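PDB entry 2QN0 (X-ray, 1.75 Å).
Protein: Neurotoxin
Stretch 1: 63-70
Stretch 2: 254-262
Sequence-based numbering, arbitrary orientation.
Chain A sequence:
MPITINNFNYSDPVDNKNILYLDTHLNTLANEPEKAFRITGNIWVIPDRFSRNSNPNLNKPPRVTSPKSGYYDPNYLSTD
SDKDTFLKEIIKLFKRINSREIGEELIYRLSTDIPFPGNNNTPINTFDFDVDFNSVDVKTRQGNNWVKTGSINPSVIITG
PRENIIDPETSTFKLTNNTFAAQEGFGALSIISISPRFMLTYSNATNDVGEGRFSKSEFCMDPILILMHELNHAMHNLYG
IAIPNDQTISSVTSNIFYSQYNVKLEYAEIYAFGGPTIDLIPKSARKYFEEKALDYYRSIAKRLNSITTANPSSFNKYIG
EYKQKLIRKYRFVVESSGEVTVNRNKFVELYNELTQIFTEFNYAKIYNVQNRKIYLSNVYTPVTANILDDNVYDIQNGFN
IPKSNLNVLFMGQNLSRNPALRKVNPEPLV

Stretch 1, residues 63-70: RVTSPKSG
Stretch 2, residues 254-262: SNIFYSQYN

Two irregular segments of one chain, at least 186 residues apart in sequence where they touch, meet here and bury 368 Å² between them. Stretch 1 has no helix or strand; stretch 2 is loop until Tyr261 and Asn262 enter a strand that continues beyond it. The register has two anchor points: Pro67 CA lies 6.2 Å from Tyr258 CA, and Ser69 CA lies 5.7 Å from Asn255 CA. As stretch 2 advances from 255 to 258, its partner moves back from 69 to 67, so the segments run in opposite senses here.

Ser254 turns its CB away and stays out of the contact. Asn255 (phi/psi -71/-167, chi1 p, chi2 52°) is buried and points toward stretch 1. Its ND2 sits 2.6 Å from Pro67 O, a close polar approach, while its OD1 accepts a very short 2.4 Å hydrogen bond from Phe257 N. A short amide side chain can thus brace its own turn while reaching the opposing backbone.

Ile256 (-71/-10, chi1 p, chi2 t) supplies a hydrogen bond across the stretches: its N donates to Ser69 OG at 3.2 Å, with an N-H...O angle of 163°. Ser69 (-65/135, chi1 m) points its CB toward stretch 2; its short side chain brings OG within reach of Ile256 N, and Ser69 OG also lies 3.1 Å from Asn255 CB and 3.3 Å from Ile256 CG2. Phe257 (-133/-71, chi1 m) makes no direct contact with stretch 1.

Tyr258 (-52/169, chi1 m, chi2 -166°) lays its ring obliquely against Pro67, whose CG is 3.3 Å from Tyr258 CD1. The long side chain extends the contact further: Tyr258 OH reaches 3.8 Å from Ser66 CB and 4.3 Å from Val64 CG1. Ser259 (-100/176) points away and Gln260 (-36/115) is out of reach, carrying the chain round to the second tyrosine.

Tyr261 (-131/152, chi1 p, chi2 89°) presents a ring face to Pro67. Pro67 CB stands 3.3 Å from the centroid of the Tyr261 ring, only 4° off its normal, a CH-pi contact. Pro67 follows a cis peptide bond, has phi/psi -55/-18 and a C-gamma exo pucker, and contributes 93 Å², the largest covered area of any residue here. The rule is compact: a rigid proline packs its ring against both tyrosines, its CB over the face of Tyr261 and also close to Tyr258, while a serine hydroxyl receives a backbone NH. Asn262 (-75/145) lies beyond reach.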

# COMPACT_ATOMS: atom_id res chain seq x y z
N ARG A 63 -18.19 22.08 1.70
CA ARG A 63 -17.26 23.03 2.28
C ARG A 63 -15.88 23.01 1.62
O ARG A 63 -15.72 22.52 0.50
CB ARG A 63 -17.11 22.78 3.78
CG ARG A 63 -18.37 23.05 4.59
CD ARG A 63 -18.77 24.51 4.51
NE ARG A 63 -19.96 24.80 5.30
CZ ARG A 63 -20.51 26.00 5.42
NH1 ARG A 63 -19.97 27.04 4.80
NH2 ARG A 63 -21.59 26.17 6.16
N VAL A 64 -14.89 23.55 2.33
CA VAL A 64 -13.52 23.61 1.83
C VAL A 64 -12.60 22.64 2.57
O VAL A 64 -12.30 22.82 3.75
CB VAL A 64 -12.94 25.03 1.98
CG1 VAL A 64 -11.54 25.08 1.39
CG2 VAL A 64 -13.85 26.04 1.29
N THR A 65 -12.15 21.61 1.86
CA THR A 65 -11.26 20.61 2.42
C THR A 65 -9.85 20.87 1.89
O THR A 65 -8.86 20.39 2.44
CB THR A 65 -11.69 19.18 2.03
OG1 THR A 65 -13.07 18.99 2.36
CG2 THR A 65 -10.85 18.15 2.78
N SER A 66 -9.78 21.64 0.80
CA SER A 66 -8.52 22.00 0.16
C SER A 66 -7.61 22.70 1.17
O SER A 66 -7.96 22.80 2.35
CB SER A 66 -8.80 22.91 -1.04
OG SER A 66 -9.58 22.24 -2.01
N PRO A 67 -6.45 23.20 0.73
CA PRO A 67 -5.83 23.20 -0.60
C PRO A 67 -5.68 21.82 -1.22
O PRO A 67 -5.48 21.69 -2.43
CB PRO A 67 -4.48 23.87 -0.35
CG PRO A 67 -4.78 24.81 0.76
CD PRO A 67 -5.60 23.95 1.68
N LYS A 68 -5.76 20.79 -0.39
CA LYS A 68 -5.62 19.40 -0.83
C LYS A 68 -6.33 19.16 -2.17
O LYS A 68 -7.54 19.35 -2.28
CB LYS A 68 -6.20 18.47 0.23
CG LYS A 68 -5.85 17.00 0.04
CD LYS A 68 -4.36 16.76 0.21
CE LYS A 68 -4.05 15.27 0.31
NZ LYS A 68 -4.56 14.52 -0.86
N SER A 69 -5.57 18.74 -3.17
CA SER A 69 -6.12 18.46 -4.49
C SER A 69 -7.09 17.28 -4.39
O SER A 69 -6.78 16.27 -3.75
CB SER A 69 -5.01 18.12 -5.48
OG SER A 69 -4.09 19.20 -5.61
N GLY A 70 -8.25 17.41 -5.03
CA GLY A 70 -9.23 16.34 -4.98
C GLY A 70 -9.97 16.10 -6.29
O GLY A 70 -10.05 16.98 -7.15
N SER A 254 2.44 23.25 -3.26
CA SER A 254 1.37 23.91 -3.98
C SER A 254 0.58 22.89 -4.78
O SER A 254 1.15 22.14 -5.58
CB SER A 254 1.94 25.01 -4.89
OG SER A 254 2.97 24.50 -5.72
N ASN A 255 -0.73 22.86 -4.55
CA ASN A 255 -1.63 21.92 -5.22
C ASN A 255 -1.84 22.23 -6.69
O ASN A 255 -1.11 23.03 -7.28
CB ASN A 255 -2.98 21.87 -4.51
CG ASN A 255 -3.69 23.21 -4.52
OD1 ASN A 255 -3.86 23.82 -5.57
ND2 ASN A 255 -4.13 23.67 -3.36
N ILE A 256 -2.84 21.58 -7.27
CA ILE A 256 -3.18 21.74 -8.69
C ILE A 256 -3.80 23.10 -9.02
O ILE A 256 -3.96 23.44 -10.19
CB ILE A 256 -4.14 20.63 -9.15
CG1 ILE A 256 -5.48 20.74 -8.42
CG2 ILE A 256 -3.53 19.26 -8.86
CD1 ILE A 256 -6.50 19.70 -8.84
N PHE A 257 -4.13 23.87 -7.99
CA PHE A 257 -4.73 25.19 -8.16
C PHE A 257 -4.06 26.25 -7.28
O PHE A 257 -3.35 27.12 -7.77
CB PHE A 257 -6.23 25.15 -7.84
CG PHE A 257 -7.02 24.25 -8.75
CD1 PHE A 257 -7.00 24.43 -10.13
CD2 PHE A 257 -7.82 23.24 -8.22
CE1 PHE A 257 -7.75 23.61 -10.97
CE2 PHE A 257 -8.57 22.42 -9.05
CZ PHE A 257 -8.54 22.60 -10.43
N TYR A 258 -4.30 26.16 -5.97
CA TYR A 258 -3.75 27.10 -4.99
C TYR A 258 -2.24 27.28 -5.09
O TYR A 258 -1.55 26.53 -5.78
CB TYR A 258 -4.08 26.65 -3.56
CG TYR A 258 -5.56 26.61 -3.21
CD1 TYR A 258 -5.96 26.51 -1.87
CD2 TYR A 258 -6.54 26.66 -4.19
CE1 TYR A 258 -7.30 26.46 -1.53
CE2 TYR A 258 -7.90 26.61 -3.85
CZ TYR A 258 -8.27 26.51 -2.52
OH TYR A 258 -9.60 26.46 -2.17
N SER A 259 -1.74 28.28 -4.37
CA SER A 259 -0.31 28.57 -4.34
C SER A 259 0.30 27.99 -3.07
O SER A 259 -0.41 27.45 -2.22
CB SER A 259 -0.07 30.09 -4.39
OG SER A 259 -0.64 30.73 -3.26
N GLN A 260 1.62 28.11 -2.95
CA GLN A 260 2.36 27.58 -1.81
C GLN A 260 1.60 27.70 -0.48
O GLN A 260 1.34 28.81 -0.00
CB GLN A 260 3.70 28.29 -1.71
CG GLN A 260 4.74 27.54 -0.90
CD GLN A 260 6.13 28.08 -1.13
OE1 GLN A 260 6.41 29.24 -0.82
NE2 GLN A 260 7.01 27.25 -1.68
N TYR A 261 1.25 26.55 0.09
CA TYR A 261 0.53 26.50 1.36
C TYR A 261 1.22 25.52 2.32
O TYR A 261 1.85 24.57 1.90
CB TYR A 261 -0.92 26.08 1.13
CG TYR A 261 -1.07 24.75 0.44
CD1 TYR A 261 -1.15 23.56 1.17
CD2 TYR A 261 -1.12 24.67 -0.95
CE1 TYR A 261 -1.26 22.33 0.53
CE2 TYR A 261 -1.24 23.44 -1.60
CZ TYR A 261 -1.31 22.28 -0.85
OH TYR A 261 -1.40 21.07 -1.50
N ASN A 262 1.08 25.77 3.62
CA ASN A 262 1.71 24.92 4.63
C ASN A 262 1.04 23.57 4.85
O ASN A 262 -0.18 23.44 4.77
CB ASN A 262 1.80 25.68 5.96
CG ASN A 262 0.46 26.18 6.43
OD1 ASN A 262 -0.44 25.39 6.73
ND2 ASN A 262 0.31 27.50 6.50